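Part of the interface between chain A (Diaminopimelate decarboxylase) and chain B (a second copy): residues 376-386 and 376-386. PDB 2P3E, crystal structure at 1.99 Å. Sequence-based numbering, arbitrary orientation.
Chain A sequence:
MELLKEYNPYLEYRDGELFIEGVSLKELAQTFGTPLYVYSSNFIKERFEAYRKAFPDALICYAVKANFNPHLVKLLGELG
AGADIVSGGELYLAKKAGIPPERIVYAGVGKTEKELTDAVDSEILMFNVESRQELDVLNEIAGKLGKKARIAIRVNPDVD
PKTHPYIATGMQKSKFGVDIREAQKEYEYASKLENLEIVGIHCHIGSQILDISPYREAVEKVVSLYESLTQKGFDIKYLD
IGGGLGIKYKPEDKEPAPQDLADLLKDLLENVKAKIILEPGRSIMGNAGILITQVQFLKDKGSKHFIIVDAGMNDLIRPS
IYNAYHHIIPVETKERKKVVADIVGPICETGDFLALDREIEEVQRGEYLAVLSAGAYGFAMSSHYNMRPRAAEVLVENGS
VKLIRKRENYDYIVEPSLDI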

ATOM      1  N   ALA A 376     -13.475  -5.574   3.050  1.00 13.04           N
ATOM      2  CA  ALA A 376     -13.379  -5.043   1.679  1.00 13.20           C
ATOM      3  C   ALA A 376     -12.344  -3.920   1.672  1.00 13.15           C
ATOM      4  O   ALA A 376     -12.364  -3.046   2.555  1.00 12.99           O
ATOM      5  CB  ALA A 376     -14.745  -4.504   1.198  1.00 12.47           C
ATOM      6  N   TYR A 377     -11.436  -3.953   0.691  1.00 13.37           N
ATOM      7  CA  TYR A 377     -10.360  -2.952   0.576  1.00 13.32           C
ATOM      8  C   TYR A 377      -9.574  -2.887   1.878  1.00 13.59           C
ATOM      9  O   TYR A 377      -9.153  -1.806   2.326  1.00 13.20           O
ATOM     10  CB  TYR A 377     -10.935  -1.567   0.162  1.00 13.02           C
ATOM     11  CG  TYR A 377     -11.889  -1.709  -1.000  1.00 13.55           C
ATOM     12  CD1 TYR A 377     -11.400  -1.939  -2.276  1.00 13.39           C
ATOM     13  CD2 TYR A 377     -13.277  -1.693  -0.805  1.00 13.00           C
ATOM     14  CE1 TYR A 377     -12.244  -2.125  -3.347  1.00 14.37           C
ATOM     15  CE2 TYR A 377     -14.154  -1.880  -1.892  1.00 12.62           C
ATOM     16  CZ  TYR A 377     -13.617  -2.092  -3.156  1.00 13.25           C
ATOM     17  OH  TYR A 377     -14.426  -2.273  -4.257  1.00 12.77           O
ATOM     18  N   GLY A 378      -9.372  -4.070   2.472  1.00 13.39           N
ATOM     19  CA  GLY A 378      -8.645  -4.207   3.721  1.00 12.35           C
ATOM     20  C   GLY A 378      -7.343  -4.930   3.429  1.00 12.49           C
ATOM     21  O   GLY A 378      -6.328  -4.310   3.097  1.00 12.25           O
ATOM     22  N   PHE A 379      -7.383  -6.255   3.504  1.00 11.55           N
ATOM     23  CA  PHE A 379      -6.225  -7.054   3.102  1.00 11.58           C
ATOM     24  C   PHE A 379      -5.820  -6.747   1.668  1.00 12.02           C
ATOM     25  O   PHE A 379      -4.626  -6.773   1.334  1.00 11.40           O
ATOM     26  CB  PHE A 379      -6.497  -8.564   3.244  1.00 11.69           C
ATOM     27  CG  PHE A 379      -5.246  -9.389   3.175  1.00 11.75           C
ATOM     28  CD1 PHE A 379      -4.559  -9.711   4.341  1.00 13.70           C
ATOM     29  CD2 PHE A 379      -4.724  -9.775   1.948  1.00 11.07           C
ATOM     30  CE1 PHE A 379      -3.367 -10.442   4.287  1.00 12.74           C
ATOM     31  CE2 PHE A 379      -3.535 -10.500   1.870  1.00 12.31           C
ATOM     32  CZ  PHE A 379      -2.855 -10.829   3.031  1.00 12.94           C
ATOM     33  N   ALA A 380      -6.808  -6.457   0.816  1.00 12.24           N
ATOM     34  CA  ALA A 380      -6.540  -6.198  -0.596  1.00 12.89           C
ATOM     35  C   ALA A 380      -5.488  -5.099  -0.841  1.00 12.56           C
ATOM     36  O   ALA A 380      -4.779  -5.150  -1.827  1.00 13.02           O
ATOM     37  CB  ALA A 380      -7.840  -5.893  -1.364  1.00 12.76           C
ATOM     38  N   MET A 381      -5.410  -4.124   0.048  1.00 12.60           N
ATOM     39  CA  MET A 381      -4.468  -3.000  -0.098  1.00 14.35           C
ATOM     40  C   MET A 381      -3.293  -3.113   0.887  1.00 14.15           C
ATOM     41  O   MET A 381      -2.539  -2.150   1.085  1.00 14.99           O
ATOM     42  CB  MET A 381      -5.215  -1.676   0.116  1.00 14.37           C
ATOM     43  CG  MET A 381      -6.436  -1.474  -0.851  1.00 15.64           C
ATOM     44  SD  MET A 381      -7.176   0.170  -0.608  1.00 19.15           S
ATOM     45  CE  MET A 381      -5.944   1.176  -1.436  1.00 20.21           C
ATOM     46  N   SER A 382      -3.143  -4.300   1.477  1.00 13.70           N
ATOM     47  CA  SER A 382      -2.084  -4.602   2.449  1.00 13.96           C
ATOM     48  C   SER A 382      -0.725  -4.734   1.745  1.00 13.64           C
ATOM     49  O   SER A 382      -0.603  -5.386   0.693  1.00 13.71           O
ATOM     50  CB  SER A 382      -2.436  -5.906   3.219  1.00 13.99           C
ATOM     51  OG  SER A 382      -1.525  -6.158   4.284  1.00 17.12           O
ATOM     52  N   SER A 383       0.295  -4.125   2.340  1.00 13.48           N
ATOM     53  CA  SER A 383       1.654  -4.122   1.788  1.00 12.59           C
ATOM     54  C   SER A 383       2.659  -4.749   2.771  1.00 11.85           C
ATOM     55  O   SER A 383       2.276  -5.274   3.832  1.00 11.88           O
ATOM     56  CB  SER A 383       2.090  -2.694   1.440  1.00 12.27           C
ATOM     57  OG  SER A 383       2.519  -2.008   2.633  1.00 13.29           O
ATOM     58  N   HIS A 384       3.940  -4.683   2.400  1.00 10.99           N
ATOM     59  CA  HIS A 384       5.043  -5.197   3.225  1.00 10.49           C
ATOM     60  C   HIS A 384       5.919  -4.071   3.747  1.00 10.09           C
ATOM     61  O   HIS A 384       7.068  -4.275   4.106  1.00  9.34           O
ATOM     62  CB  HIS A 384       5.887  -6.174   2.421  1.00 10.21           C
ATOM     63  CG  HIS A 384       5.178  -7.460   2.124  1.00  9.16           C
ATOM     64  ND1 HIS A 384       5.116  -7.997   0.862  1.00 10.72           N
ATOM     65  CD2 HIS A 384       4.489  -8.301   2.927  1.00  9.57           C
ATOM     66  CE1 HIS A 384       4.425  -9.125   0.895  1.00 10.87           C
ATOM     67  NE2 HIS A 384       4.039  -9.334   2.141  1.00 11.35           N
ATOM     68  N   TYR A 385       5.362  -2.870   3.790  1.00 10.24           N
ATOM     69  CA  TYR A 385       6.123  -1.729   4.307  1.00 10.68           C
ATOM     70  C   TYR A 385       6.697  -2.025   5.704  1.00 10.15           C
ATOM     71  O   TYR A 385       6.014  -2.633   6.524  1.00  9.35           O
ATOM     72  CB  TYR A 385       5.214  -0.519   4.341  1.00 11.61           C
ATOM     73  CG  TYR A 385       5.882   0.805   4.561  1.00 13.06           C
ATOM     74  CD1 TYR A 385       7.108   1.134   3.949  1.00 13.26           C
ATOM     75  CD2 TYR A 385       5.251   1.764   5.341  1.00 16.16           C
ATOM     76  CE1 TYR A 385       7.701   2.379   4.157  1.00 16.02           C
ATOM     77  CE2 TYR A 385       5.828   3.007   5.556  1.00 17.15           C
ATOM     78  CZ  TYR A 385       7.037   3.314   4.957  1.00 18.21           C
ATOM     79  OH  TYR A 385       7.549   4.573   5.197  1.00 19.22           O
ATOM     80  N   ASN A 386       7.935  -1.569   5.959  1.00 10.33           N
ATOM     81  CA  ASN A 386       8.711  -1.891   7.186  1.00 10.92           C
ATOM     82  C   ASN A 386       9.011  -3.393   7.360  1.00 11.79           C
ATOM     83  O   ASN A 386       9.221  -3.871   8.498  1.00 11.37           O
ATOM     84  CB  ASN A 386       8.061  -1.326   8.464  1.00 11.15           C
ATOM     85  CG  ASN A 386       7.978   0.216   8.497  1.00 12.50           C
ATOM     86  OD1 ASN A 386       7.410   0.757   9.423  1.00 16.32           O
ATOM     87  ND2 ASN A 386       8.560   0.907   7.515  1.00 14.32           N
TER
ATOM     88  N   ALA B 376      13.334   5.305  -2.968  1.00 10.93           N
ATOM     89  CA  ALA B 376      13.012   5.344  -1.538  1.00 11.13           C
ATOM     90  C   ALA B 376      11.513   5.472  -1.360  1.00 11.03           C
ATOM     91  O   ALA B 376      10.875   6.315  -2.019  1.00 11.45           O
ATOM     92  CB  ALA B 376      13.741   6.503  -0.845  1.00 11.12           C
ATOM     93  N   TYR B 377      10.939   4.637  -0.487  1.00 10.81           N
ATOM     94  CA  TYR B 377       9.469   4.616  -0.275  1.00 10.81           C
ATOM     95  C   TYR B 377       8.712   4.392  -1.602  1.00 10.43           C
ATOM     96  O   TYR B 377       7.642   4.955  -1.832  1.00 10.16           O
ATOM     97  CB  TYR B 377       9.029   5.912   0.446  1.00 11.18           C
ATOM     98  CG  TYR B 377       9.926   6.195   1.634  1.00 11.57           C
ATOM     99  CD1 TYR B 377       9.828   5.421   2.798  1.00 11.02           C
ATOM    100  CD2 TYR B 377      10.902   7.184   1.579  1.00 11.39           C
ATOM    101  CE1 TYR B 377      10.661   5.650   3.900  1.00 11.20           C
ATOM    102  CE2 TYR B 377      11.759   7.416   2.679  1.00 12.25           C
ATOM    103  CZ  TYR B 377      11.626   6.644   3.825  1.00 10.89           C
ATOM    104  OH  TYR B 377      12.454   6.881   4.897  1.00 12.51           O
ATOM    105  N   GLY B 378       9.310   3.584  -2.478  1.00  9.93           N
ATOM    106  CA  GLY B 378       8.712   3.239  -3.776  1.00  8.96           C
ATOM    107  C   GLY B 378       8.279   1.782  -3.730  1.00  8.62           C
ATOM    108  O   GLY B 378       7.171   1.454  -3.301  1.00  7.68           O
ATOM    109  N   PHE B 379       9.182   0.882  -4.106  1.00  8.94           N
ATOM    110  CA  PHE B 379       8.875  -0.528  -3.954  1.00  9.47           C
ATOM    111  C   PHE B 379       8.474  -0.879  -2.516  1.00  9.47           C
ATOM    112  O   PHE B 379       7.645  -1.762  -2.303  1.00 10.18           O
ATOM    113  CB  PHE B 379      10.045  -1.442  -4.386  1.00  9.26           C
ATOM    114  CG  PHE B 379       9.625  -2.879  -4.549  1.00  9.54           C
ATOM    115  CD1 PHE B 379       9.198  -3.352  -5.789  1.00 11.51           C
ATOM    116  CD2 PHE B 379       9.605  -3.745  -3.454  1.00  8.85           C
ATOM    117  CE1 PHE B 379       8.784  -4.692  -5.949  1.00 10.50           C
ATOM    118  CE2 PHE B 379       9.168  -5.080  -3.595  1.00  9.55           C
ATOM    119  CZ  PHE B 379       8.757  -5.548  -4.845  1.00  8.96           C
ATOM    120  N   ALA B 380       9.057  -0.195  -1.540  1.00  9.80           N
ATOM    121  CA  ALA B 380       8.807  -0.463  -0.123  1.00 10.95           C
ATOM    122  C   ALA B 380       7.304  -0.412   0.246  1.00 11.50           C
ATOM    123  O   ALA B 380       6.857  -1.140   1.138  1.00 11.03           O
ATOM    124  CB  ALA B 380       9.632   0.486   0.771  1.00 10.46           C
ATOM    125  N   MET B 381       6.540   0.426  -0.461  1.00 11.61           N
ATOM    126  CA  MET B 381       5.099   0.582  -0.198  1.00 13.01           C
ATOM    127  C   MET B 381       4.221  -0.087  -1.266  1.00 12.45           C
ATOM    128  O   MET B 381       3.006   0.064  -1.254  1.00 12.78           O
ATOM    129  CB  MET B 381       4.733   2.068  -0.051  1.00 12.78           C
ATOM    130  CG  MET B 381       5.569   2.794   1.013  1.00 15.64           C
ATOM    131  SD  MET B 381       5.047   4.517   1.293  1.00 17.88           S
ATOM    132  CE  MET B 381       3.763   4.291   2.491  1.00 18.81           C
ATOM    133  N   SER B 382       4.852  -0.839  -2.169  1.00 11.59           N
ATOM    134  CA  SER B 382       4.164  -1.554  -3.243  1.00 11.37           C
ATOM    135  C   SER B 382       3.318  -2.731  -2.715  1.00 11.01           C
ATOM    136  O   SER B 382       3.752  -3.504  -1.821  1.00 11.10           O
ATOM    137  CB  SER B 382       5.199  -2.036  -4.276  1.00 10.48           C
ATOM    138  OG  SER B 382       4.586  -2.680  -5.371  1.00 12.83           O
ATOM    139  N   SER B 383       2.100  -2.845  -3.251  1.00 10.63           N
ATOM    140  CA  SER B 383       1.136  -3.847  -2.783  1.00 10.51           C
ATOM    141  C   SER B 383       0.705  -4.748  -3.946  1.00 10.63           C
ATOM    142  O   SER B 383       1.270  -4.679  -5.061  1.00 10.09           O
ATOM    143  CB  SER B 383      -0.092  -3.155  -2.162  1.00 10.27           C
ATOM    144  OG  SER B 383      -0.879  -2.555  -3.192  1.00 12.62           O
ATOM    145  N   HIS B 384      -0.289  -5.599  -3.668  1.00 10.01           N
ATOM    146  CA  HIS B 384      -0.879  -6.492  -4.658  1.00 10.14           C
ATOM    147  C   HIS B 384      -2.316  -6.124  -4.987  1.00 10.62           C
ATOM    148  O   HIS B 384      -3.064  -6.940  -5.525  1.00 10.41           O
ATOM    149  CB  HIS B 384      -0.827  -7.954  -4.174  1.00  9.90           C
ATOM    150  CG  HIS B 384       0.567  -8.483  -4.067  1.00 10.89           C
ATOM    151  ND1 HIS B 384       1.045  -9.111  -2.937  1.00 11.15           N
ATOM    152  CD2 HIS B 384       1.594  -8.442  -4.947  1.00 10.56           C
ATOM    153  CE1 HIS B 384       2.304  -9.468  -3.139  1.00 11.97           C
ATOM    154  NE2 HIS B 384       2.666  -9.053  -4.342  1.00 10.67           N
ATOM    155  N   TYR B 385      -2.683  -4.877  -4.702  1.00 11.15           N
ATOM    156  CA  TYR B 385      -4.022  -4.407  -4.986  1.00 11.45           C
ATOM    157  C   TYR B 385      -4.415  -4.718  -6.434  1.00 11.80           C
ATOM    158  O   TYR B 385      -3.601  -4.550  -7.358  1.00 11.45           O
ATOM    159  CB  TYR B 385      -4.112  -2.905  -4.650  1.00 12.48           C
ATOM    160  CG  TYR B 385      -5.508  -2.349  -4.636  1.00 13.55           C
ATOM    161  CD1 TYR B 385      -6.587  -3.112  -4.177  1.00 13.96           C
ATOM    162  CD2 TYR B 385      -5.756  -1.032  -5.064  1.00 16.28           C
ATOM    163  CE1 TYR B 385      -7.891  -2.595  -4.173  1.00 14.54           C
ATOM    164  CE2 TYR B 385      -7.040  -0.507  -5.053  1.00 17.18           C
ATOM    165  CZ  TYR B 385      -8.100  -1.293  -4.607  1.00 17.37           C
ATOM    166  OH  TYR B 385      -9.370  -0.751  -4.607  1.00 17.89           O
ATOM    167  N   ASN B 386      -5.645  -5.216  -6.621  1.00 11.71           N
ATOM    168  CA  ASN B 386      -6.143  -5.650  -7.921  1.00 12.32           C
ATOM    169  C   ASN B 386      -5.414  -6.905  -8.437  1.00 12.37           C
ATOM    170  O   ASN B 386      -5.399  -7.170  -9.637  1.00 12.35           O
ATOM    171  CB  ASN B 386      -6.068  -4.512  -8.968  1.00 12.02           C
ATOM    172  CG  ASN B 386      -7.054  -3.350  -8.708  1.00 13.89           C
ATOM    173  OD1 ASN B 386      -7.150  -2.459  -9.532  1.00 15.44           O
ATOM    174  ND2 ASN B 386      -7.790  -3.372  -7.586  1.00 15.88           N
TER
HETATM  175  O   HOH W   1      -2.003  -6.117  -1.394  1.00  8.78           O
HETATM  176  O   HOH W   2       5.486  -3.516   0.288  1.00 12.50           O

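The apolar heart of this contact occurs twice, since the same stretch of two identical chains meets itself about a near-twofold axis. In each copy a tyrosine ring lies against the methionine of the other chain. Met A381 CG sits 3.8 Å from the centroid of the Tyr B385 ring, and Met A381 SD 4.5 Å from it, both over the face; Met B381 CG and Met B381 SD lie at 3.9 and 4.5 Å from the centroid of the Tyr A385 ring. An unbranched thioether side chain suits this place: its methylene group offers C-H bonds to the pi cloud, and its polarizable sulfur follows over the same face.

Alanine and a second tyrosine complete each pocket. Ala A380 CB lies 4.1 Å from Tyr B385 CD1, its small methyl group adding apolar surface beside the ring. Farther along the same ring, Tyr A377 CD1 comes within 4.0 Å of Tyr B385 CE1 and 3.3 Å of Tyr B385 OH. The reciprocal pocket repeats this, with Tyr A385 CE1 4.0 Å from Tyr B377 CD1. Tyr A385 and Tyr B385 bury the largest areas of any residues here; tyrosine suits the place because its broad ring offers apolar surface to the partner while its hydroxyl is satisfied by hydrogen bonding elsewhere in the structure.

The backbones run antiparallel, pairing Met A381 with Tyr B385 and Tyr A385 with Met B381 around Ser A383 and Ser B383, whose CA atoms are 4.6 Å apart. Both serines point their CB toward the partner, and Ser A383 CB meets Ser B383 CB at 4.2 Å; a small side chain fits such a close approach. Each hydroxyl turns back to its own chain: Tyr A385 N donates to Ser A383 OG at 3.2 Å, while the equivalent bond from Tyr B385 N to Ser B383 OG, at 3.3 Å, is weak.

No direct hydrogen bond joins the stretches. Ala A380 O approaches Tyr B385 CA at 3.3 Å, and Ala B380 O approaches Tyr A385 CA at 3.3 Å, both as CA-H...O contacts. Water makes the stronger polar links. Water 1 accepts from His B384 N at 2.9 Å and donates to Ala A380 O at 3.0 Å and Ser A382 O at 2.6 Å. Water 2 mirrors it, accepting from His A384 N at 2.9 Å and donating to Ala B380 O at 2.9 Å and Ser B382 O at 2.7 Å. Each water thus bridges a gap too wide for direct bonding, as the 4.4 Å between Ser A382 O and His B384 N illustrates.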